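Local coordinates for protein fimbrium subunit Fim1C (Bacteroides vulgatus, PDB 4QB7) that is probably a component of the tip of fimbriae, the surface filaments that mediate cell adhesion and biofilm formation, at residues T169-V180 against T323-M333. Residues are numbered along the deposited sequence; the frame is centred on the assembly and turned at random.
Sequences TQIANIKVKPDV and TKHTYVLTIKM. With SO4 (sulfate ion), chain B.
Ile171 CG2 comes obliquely to within 4.1 Å of Tyr327 CE2, while Ile174 CG1 comes to the ring edge 4.0 Å from CD2 of the same tyrosine. Farther along this buried face, Val176 puts CG1, anti to the backbone N (chi1 -167°), 3.5 Å from Ile331 CD1. Thr169 OG1, hydrogen-bonded to Lys320 O, lies in the plane of the His325 ring, at its CD2 edge; His325 ND1 is hydrogen-bonded to Asp342 OD1 and NE2 to the backbone N of Lys320. On the opposite face Gln170 and Lys324 run side by side, Gln170 NE2 3.5 Å from Lys324 CD, and Lys177 CE passes Thr330 OG1 before NZ hydrogen-bonds a sulfate oxygen. A ladder of backbone bonds joins the parallel strands, shifted by one residue at the bulge at Ala172, whose N still reaches His325 O. Where the strands end, Asp179 OD1 accepts Met333 N at 2.8 Å, nearly straight (170°) but from above the carboxylate plane. With an alanine here the Met333 amide would probably lose this acceptor, leaving the segment after strand 323-331 less firmly tied. Residues 169-178 lie between strands 323-331 (parallel) and 259-270 (antiparallel), consistent with the transthyretin-like beta-sandwich domains of the fimbrillin superfamily.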
ATOM      1  N   THR A 169       3.695   0.369  -1.755  1.00 40.37           N
ATOM      2  CA  THR A 169       3.567  -0.223  -3.075  1.00 40.03           C
ATOM      3  C   THR A 169       2.265  -1.035  -3.077  1.00 42.39           C
ATOM      4  O   THR A 169       1.919  -1.679  -2.069  1.00 42.05           O
ATOM      5  CB  THR A 169       4.811  -1.018  -3.499  1.00 44.07           C
ATOM      6  OG1 THR A 169       4.710  -1.278  -4.892  1.00 50.73           O
ATOM      7  CG2 THR A 169       4.981  -2.318  -2.766  1.00 35.52           C
ATOM      8  N   GLN A 170       1.518  -0.960  -4.170  1.00 36.95           N
ATOM      9  CA  GLN A 170       0.310  -1.762  -4.290  1.00 35.66           C
ATOM     10  C   GLN A 170       0.499  -2.936  -5.263  1.00 39.71           C
ATOM     11  O   GLN A 170       1.026  -2.733  -6.360  1.00 39.93           O
ATOM     12  CB  GLN A 170      -0.873  -0.919  -4.756  1.00 36.28           C
ATOM     13  CG  GLN A 170      -2.186  -1.656  -4.547  1.00 37.57           C
ATOM     14  CD  GLN A 170      -3.353  -0.993  -5.193  1.00 52.19           C
ATOM     15  OE1 GLN A 170      -4.175  -1.635  -5.830  1.00 53.32           O
ATOM     16  NE2 GLN A 170      -3.495   0.292  -5.018  1.00 45.01           N
ATOM     17  N   ILE A 171       0.076  -4.154  -4.858  1.00 35.23           N
ATOM     18  CA  ILE A 171      -0.012  -5.339  -5.723  1.00 34.07           C
ATOM     19  C   ILE A 171      -1.496  -5.383  -6.012  1.00 39.82           C
ATOM     20  O   ILE A 171      -2.270  -5.869  -5.170  1.00 39.66           O
ATOM     21  CB  ILE A 171       0.590  -6.667  -5.164  1.00 36.28           C
ATOM     22  CG1 ILE A 171       2.055  -6.521  -4.676  1.00 36.72           C
ATOM     23  CG2 ILE A 171       0.455  -7.792  -6.163  1.00 36.24           C
ATOM     24  CD1 ILE A 171       3.003  -5.562  -5.535  1.00 40.16           C
ATOM     25  N   ALA A 172      -1.908  -4.662  -7.089  1.00 37.08           N
ATOM     26  CA  ALA A 172      -3.317  -4.496  -7.476  1.00 37.11           C
ATOM     27  C   ALA A 172      -3.965  -5.821  -7.860  1.00 43.70           C
ATOM     28  O   ALA A 172      -5.153  -6.020  -7.594  1.00 45.23           O
ATOM     29  CB  ALA A 172      -3.421  -3.526  -8.631  1.00 37.92           C
ATOM     30  N   ASN A 173      -3.189  -6.717  -8.498  1.00 39.08           N
ATOM     31  CA  ASN A 173      -3.652  -8.032  -8.904  1.00 38.87           C
ATOM     32  C   ASN A 173      -2.529  -8.905  -9.403  1.00 42.15           C
ATOM     33  O   ASN A 173      -1.445  -8.436  -9.711  1.00 42.15           O
ATOM     34  CB  ASN A 173      -4.733  -7.938  -9.995  1.00 41.03           C
ATOM     35  CG  ASN A 173      -5.928  -8.799  -9.711  1.00 53.23           C
ATOM     36  OD1 ASN A 173      -5.810  -9.982  -9.425  1.00 47.29           O
ATOM     37  ND2 ASN A 173      -7.104  -8.211  -9.733  1.00 46.72           N
ATOM     38  N   ILE A 174      -2.811 -10.200  -9.456  1.00 39.22           N
ATOM     39  CA  ILE A 174      -2.006 -11.265 -10.034  1.00 37.63           C
ATOM     40  C   ILE A 174      -3.004 -12.008 -10.918  1.00 43.63           C
ATOM     41  O   ILE A 174      -4.003 -12.530 -10.417  1.00 42.81           O
ATOM     42  CB  ILE A 174      -1.247 -12.134  -9.020  1.00 38.79           C
ATOM     43  CG1 ILE A 174      -0.313 -11.256  -8.175  1.00 38.97           C
ATOM     44  CG2 ILE A 174      -0.452 -13.197  -9.776  1.00 37.61           C
ATOM     45  CD1 ILE A 174       0.240 -11.859  -6.974  1.00 40.68           C
ATOM     46  N   LYS A 175      -2.811 -11.897 -12.247  1.00 40.50           N
ATOM     47  CA  LYS A 175      -3.651 -12.472 -13.287  1.00 39.21           C
ATOM     48  C   LYS A 175      -2.928 -13.649 -13.950  1.00 44.83           C
ATOM     49  O   LYS A 175      -1.719 -13.569 -14.150  1.00 46.36           O
ATOM     50  CB  LYS A 175      -3.967 -11.388 -14.321  1.00 41.72           C
ATOM     51  CG  LYS A 175      -4.901 -10.272 -13.857  1.00 39.59           C
ATOM     52  CD  LYS A 175      -5.245  -9.409 -15.033  1.00 53.09           C
ATOM     53  CE  LYS A 175      -6.236  -8.318 -14.722  1.00 70.15           C
ATOM     54  NZ  LYS A 175      -6.134  -7.218 -15.721  1.00 81.34           N
ATOM     55  N   VAL A 176      -3.639 -14.744 -14.293  1.00 41.10           N
ATOM     56  CA  VAL A 176      -3.018 -15.933 -14.910  1.00 39.46           C
ATOM     57  C   VAL A 176      -3.728 -16.350 -16.200  1.00 43.26           C
ATOM     58  O   VAL A 176      -4.942 -16.235 -16.297  1.00 43.19           O
ATOM     59  CB  VAL A 176      -2.951 -17.145 -13.936  1.00 41.44           C
ATOM     60  CG1 VAL A 176      -2.029 -18.225 -14.476  1.00 40.75           C
ATOM     61  CG2 VAL A 176      -2.502 -16.734 -12.532  1.00 40.21           C
ATOM     62  N   LYS A 177      -2.974 -16.873 -17.182  1.00 40.19           N
ATOM     63  CA  LYS A 177      -3.555 -17.419 -18.418  1.00 39.63           C
ATOM     64  C   LYS A 177      -2.632 -18.466 -19.041  1.00 44.96           C
ATOM     65  O   LYS A 177      -1.415 -18.318 -18.926  1.00 45.60           O
ATOM     66  CB  LYS A 177      -3.853 -16.316 -19.449  1.00 41.16           C
ATOM     67  CG  LYS A 177      -2.651 -15.484 -19.831  1.00 40.59           C
ATOM     68  CD  LYS A 177      -2.887 -14.623 -21.012  1.00 36.87           C
ATOM     69  CE  LYS A 177      -1.712 -13.694 -21.178  1.00 42.19           C
ATOM     70  NZ  LYS A 177      -1.987 -12.639 -22.184  1.00 55.51           N
ATOM     71  N   PRO A 178      -3.158 -19.479 -19.774  1.00 41.52           N
ATOM     72  CA  PRO A 178      -2.260 -20.373 -20.527  1.00 41.10           C
ATOM     73  C   PRO A 178      -1.750 -19.643 -21.788  1.00 45.86           C
ATOM     74  O   PRO A 178      -2.313 -18.588 -22.137  1.00 45.53           O
ATOM     75  CB  PRO A 178      -3.177 -21.541 -20.878  1.00 42.92           C
ATOM     76  CG  PRO A 178      -4.522 -20.909 -21.049  1.00 47.04           C
ATOM     77  CD  PRO A 178      -4.581 -19.801 -20.041  1.00 42.77           C
ATOM     78  N   ASP A 179      -0.685 -20.159 -22.467  1.00 43.03           N
ATOM     79  CA  ASP A 179      -0.155 -19.471 -23.667  1.00 44.16           C
ATOM     80  C   ASP A 179      -0.945 -19.831 -24.941  1.00 47.88           C
ATOM     81  O   ASP A 179      -0.792 -19.170 -25.963  1.00 50.23           O
ATOM     82  CB  ASP A 179       1.363 -19.721 -23.875  1.00 46.83           C
ATOM     83  CG  ASP A 179       1.778 -21.161 -24.123  1.00 61.51           C
ATOM     84  OD1 ASP A 179       1.091 -22.077 -23.608  1.00 64.93           O
ATOM     85  OD2 ASP A 179       2.836 -21.372 -24.762  1.00 66.70           O
ATOM     86  N   VAL A 180      -1.774 -20.870 -24.874  1.00 43.07           N
ATOM     87  CA  VAL A 180      -2.594 -21.374 -25.980  1.00 42.95           C
ATOM     88  C   VAL A 180      -4.014 -21.649 -25.489  1.00 46.71           C
ATOM     89  O   VAL A 180      -4.238 -21.844 -24.286  1.00 43.65           O
ATOM     90  CB  VAL A 180      -1.994 -22.666 -26.645  1.00 45.64           C
ATOM     91  CG1 VAL A 180      -0.659 -22.387 -27.307  1.00 46.36           C
ATOM     92  CG2 VAL A 180      -1.871 -23.819 -25.657  1.00 44.03           C
ATOM     93  N   THR A 323       3.527   3.093  -6.784  1.00 43.98           N
ATOM     94  CA  THR A 323       3.162   2.363  -8.002  1.00 42.09           C
ATOM     95  C   THR A 323       2.159   1.269  -7.666  1.00 45.20           C
ATOM     96  O   THR A 323       2.274   0.639  -6.615  1.00 44.64           O
ATOM     97  CB  THR A 323       4.425   1.780  -8.659  1.00 42.89           C
ATOM     98  OG1 THR A 323       5.326   2.834  -8.947  1.00 48.37           O
ATOM     99  CG2 THR A 323       4.150   1.062  -9.954  1.00 40.66           C
ATOM    100  N   LYS A 324       1.176   1.059  -8.561  1.00 42.88           N
ATOM    101  CA  LYS A 324       0.221  -0.058  -8.566  1.00 42.79           C
ATOM    102  C   LYS A 324       0.786  -1.122  -9.520  1.00 46.58           C
ATOM    103  O   LYS A 324       0.892  -0.847 -10.717  1.00 47.15           O
ATOM    104  CB  LYS A 324      -1.196   0.362  -9.043  1.00 44.64           C
ATOM    105  CG  LYS A 324      -1.973   1.269  -8.110  1.00 60.98           C
ATOM    106  CD  LYS A 324      -3.482   1.223  -8.381  1.00 71.93           C
ATOM    107  CE  LYS A 324      -3.963   2.232  -9.396  1.00 90.50           C
ATOM    108  NZ  LYS A 324      -5.377   1.978  -9.775  1.00101.63           N
ATOM    109  N   HIS A 325       1.157  -2.313  -9.020  1.00 41.97           N
ATOM    110  CA  HIS A 325       1.669  -3.394  -9.884  1.00 40.57           C
ATOM    111  C   HIS A 325       0.621  -4.474 -10.114  1.00 45.67           C
ATOM    112  O   HIS A 325      -0.027  -4.935  -9.163  1.00 46.48           O
ATOM    113  CB  HIS A 325       2.932  -4.055  -9.311  1.00 40.14           C
ATOM    114  CG  HIS A 325       4.111  -3.146  -9.128  1.00 43.62           C
ATOM    115  ND1 HIS A 325       5.023  -2.938 -10.144  1.00 45.80           N
ATOM    116  CD2 HIS A 325       4.549  -2.511  -8.013  1.00 44.42           C
ATOM    117  CE1 HIS A 325       5.951  -2.142  -9.637  1.00 45.04           C
ATOM    118  NE2 HIS A 325       5.720  -1.881  -8.351  1.00 44.83           N
ATOM    119  N   THR A 326       0.438  -4.855 -11.382  1.00 41.86           N
ATOM    120  CA  THR A 326      -0.402  -5.989 -11.785  1.00 41.15           C
ATOM    121  C   THR A 326       0.508  -6.954 -12.483  1.00 43.63           C
ATOM    122  O   THR A 326       1.089  -6.594 -13.517  1.00 44.02           O
ATOM    123  CB  THR A 326      -1.591  -5.605 -12.695  1.00 46.31           C
ATOM    124  OG1 THR A 326      -2.425  -4.637 -12.059  1.00 45.97           O
ATOM    125  CG2 THR A 326      -2.404  -6.835 -13.133  1.00 37.38           C
ATOM    126  N   TYR A 327       0.672  -8.156 -11.929  1.00 38.62           N
ATOM    127  CA  TYR A 327       1.512  -9.162 -12.583  1.00 37.09           C
ATOM    128  C   TYR A 327       0.661 -10.063 -13.440  1.00 41.84           C
ATOM    129  O   TYR A 327      -0.352 -10.591 -12.963  1.00 42.08           O
ATOM    130  CB  TYR A 327       2.283  -9.998 -11.570  1.00 37.03           C
ATOM    131  CG  TYR A 327       3.173  -9.213 -10.642  1.00 37.28           C
ATOM    132  CD1 TYR A 327       4.292  -8.536 -11.124  1.00 39.46           C
ATOM    133  CD2 TYR A 327       2.947  -9.208  -9.268  1.00 37.35           C
ATOM    134  CE1 TYR A 327       5.112  -7.796 -10.270  1.00 40.39           C
ATOM    135  CE2 TYR A 327       3.775  -8.491  -8.400  1.00 38.34           C
ATOM    136  CZ  TYR A 327       4.851  -7.779  -8.908  1.00 44.79           C
ATOM    137  OH  TYR A 327       5.687  -7.089  -8.063  1.00 44.07           O
ATOM    138  N   VAL A 328       1.034 -10.211 -14.719  1.00 38.94           N
ATOM    139  CA  VAL A 328       0.327 -11.123 -15.613  1.00 37.89           C
ATOM    140  C   VAL A 328       1.256 -12.295 -15.866  1.00 43.48           C
ATOM    141  O   VAL A 328       2.354 -12.110 -16.395  1.00 44.88           O
ATOM    142  CB  VAL A 328      -0.178 -10.444 -16.904  1.00 40.40           C
ATOM    143  CG1 VAL A 328      -0.904 -11.443 -17.809  1.00 38.33           C
ATOM    144  CG2 VAL A 328      -1.074  -9.250 -16.568  1.00 39.39           C
ATOM    145  N   LEU A 329       0.827 -13.486 -15.431  1.00 40.80           N
ATOM    146  CA  LEU A 329       1.549 -14.771 -15.542  1.00 40.88           C
ATOM    147  C   LEU A 329       1.006 -15.616 -16.673  1.00 44.51           C
ATOM    148  O   LEU A 329      -0.202 -15.914 -16.698  1.00 42.75           O
ATOM    149  CB  LEU A 329       1.408 -15.586 -14.239  1.00 40.43           C
ATOM    150  CG  LEU A 329       2.254 -15.281 -13.024  1.00 44.74           C
ATOM    151  CD1 LEU A 329       2.209 -13.793 -12.627  1.00 44.52           C
ATOM    152  CD2 LEU A 329       1.791 -16.129 -11.891  1.00 47.09           C
ATOM    153  N   THR A 330       1.894 -16.005 -17.613  1.00 41.35           N
ATOM    154  CA  THR A 330       1.536 -16.850 -18.733  1.00 40.85           C
ATOM    155  C   THR A 330       2.136 -18.221 -18.493  1.00 46.40           C
ATOM    156  O   THR A 330       3.355 -18.366 -18.451  1.00 46.73           O
ATOM    157  CB  THR A 330       1.961 -16.243 -20.093  1.00 44.83           C
ATOM    158  OG1 THR A 330       1.341 -14.973 -20.261  1.00 41.92           O
ATOM    159  CG2 THR A 330       1.569 -17.133 -21.267  1.00 41.21           C
ATOM    160  N   ILE A 331       1.277 -19.226 -18.309  1.00 43.49           N
ATOM    161  CA  ILE A 331       1.730 -20.598 -18.127  1.00 42.74           C
ATOM    162  C   ILE A 331       1.957 -21.191 -19.514  1.00 48.72           C
ATOM    163  O   ILE A 331       1.020 -21.256 -20.304  1.00 47.80           O
ATOM    164  CB  ILE A 331       0.736 -21.414 -17.274  1.00 43.72           C
ATOM    165  CG1 ILE A 331       0.448 -20.702 -15.920  1.00 42.49           C
ATOM    166  CG2 ILE A 331       1.286 -22.820 -17.085  1.00 43.46           C
ATOM    167  CD1 ILE A 331      -0.596 -21.355 -15.089  1.00 41.02           C
ATOM    168  N   LYS A 332       3.220 -21.531 -19.836  1.00 48.22           N
ATOM    169  CA  LYS A 332       3.608 -22.125 -21.120  1.00 48.66           C
ATOM    170  C   LYS A 332       3.257 -23.591 -21.082  1.00 54.49           C
ATOM    171  O   LYS A 332       3.765 -24.313 -20.223  1.00 57.67           O
ATOM    172  CB  LYS A 332       5.099 -21.928 -21.400  1.00 52.07           C
ATOM    173  CG  LYS A 332       5.437 -20.603 -22.072  1.00 70.92           C
ATOM    174  CD  LYS A 332       6.813 -20.677 -22.767  1.00 86.82           C
ATOM    175  CE  LYS A 332       6.783 -21.328 -24.139  1.00 99.71           C
ATOM    176  NZ  LYS A 332       7.922 -22.274 -24.351  1.00106.08           N
HETATM  177  N   MSE A 333       2.345 -24.026 -21.963  1.00 48.02           N
HETATM  178  CA  MSE A 333       1.860 -25.403 -22.014  1.00 45.05           C
HETATM  179  C   MSE A 333       2.851 -26.384 -22.644  1.00 50.22           C
HETATM  180  O   MSE A 333       2.722 -27.565 -22.384  1.00 48.84           O
HETATM  181  CB  MSE A 333       0.524 -25.466 -22.756  1.00 46.01           C
HETATM  182  CG  MSE A 333      -0.582 -24.634 -22.088  1.00 50.23           C
HETATM  183 SE   MSE A 333      -0.997 -25.209 -20.260  0.75 53.36          SE
HETATM  184  CE  MSE A 333      -1.513 -26.933 -20.585  1.00 46.73           C
TER
HETATM  185  S   SO4 B 401      -3.901  -9.765 -20.478  0.70 59.59           S
HETATM  186  O1  SO4 B 401      -4.948  -9.186 -21.315  0.70 62.59           O
HETATM  187  O2  SO4 B 401      -2.575  -9.252 -20.856  0.70 57.89           O
HETATM  188  O3  SO4 B 401      -4.171  -9.418 -19.076  0.70 60.47           O
HETATM  189  O4  SO4 B 401      -3.960 -11.206 -20.700  0.70 59.14           O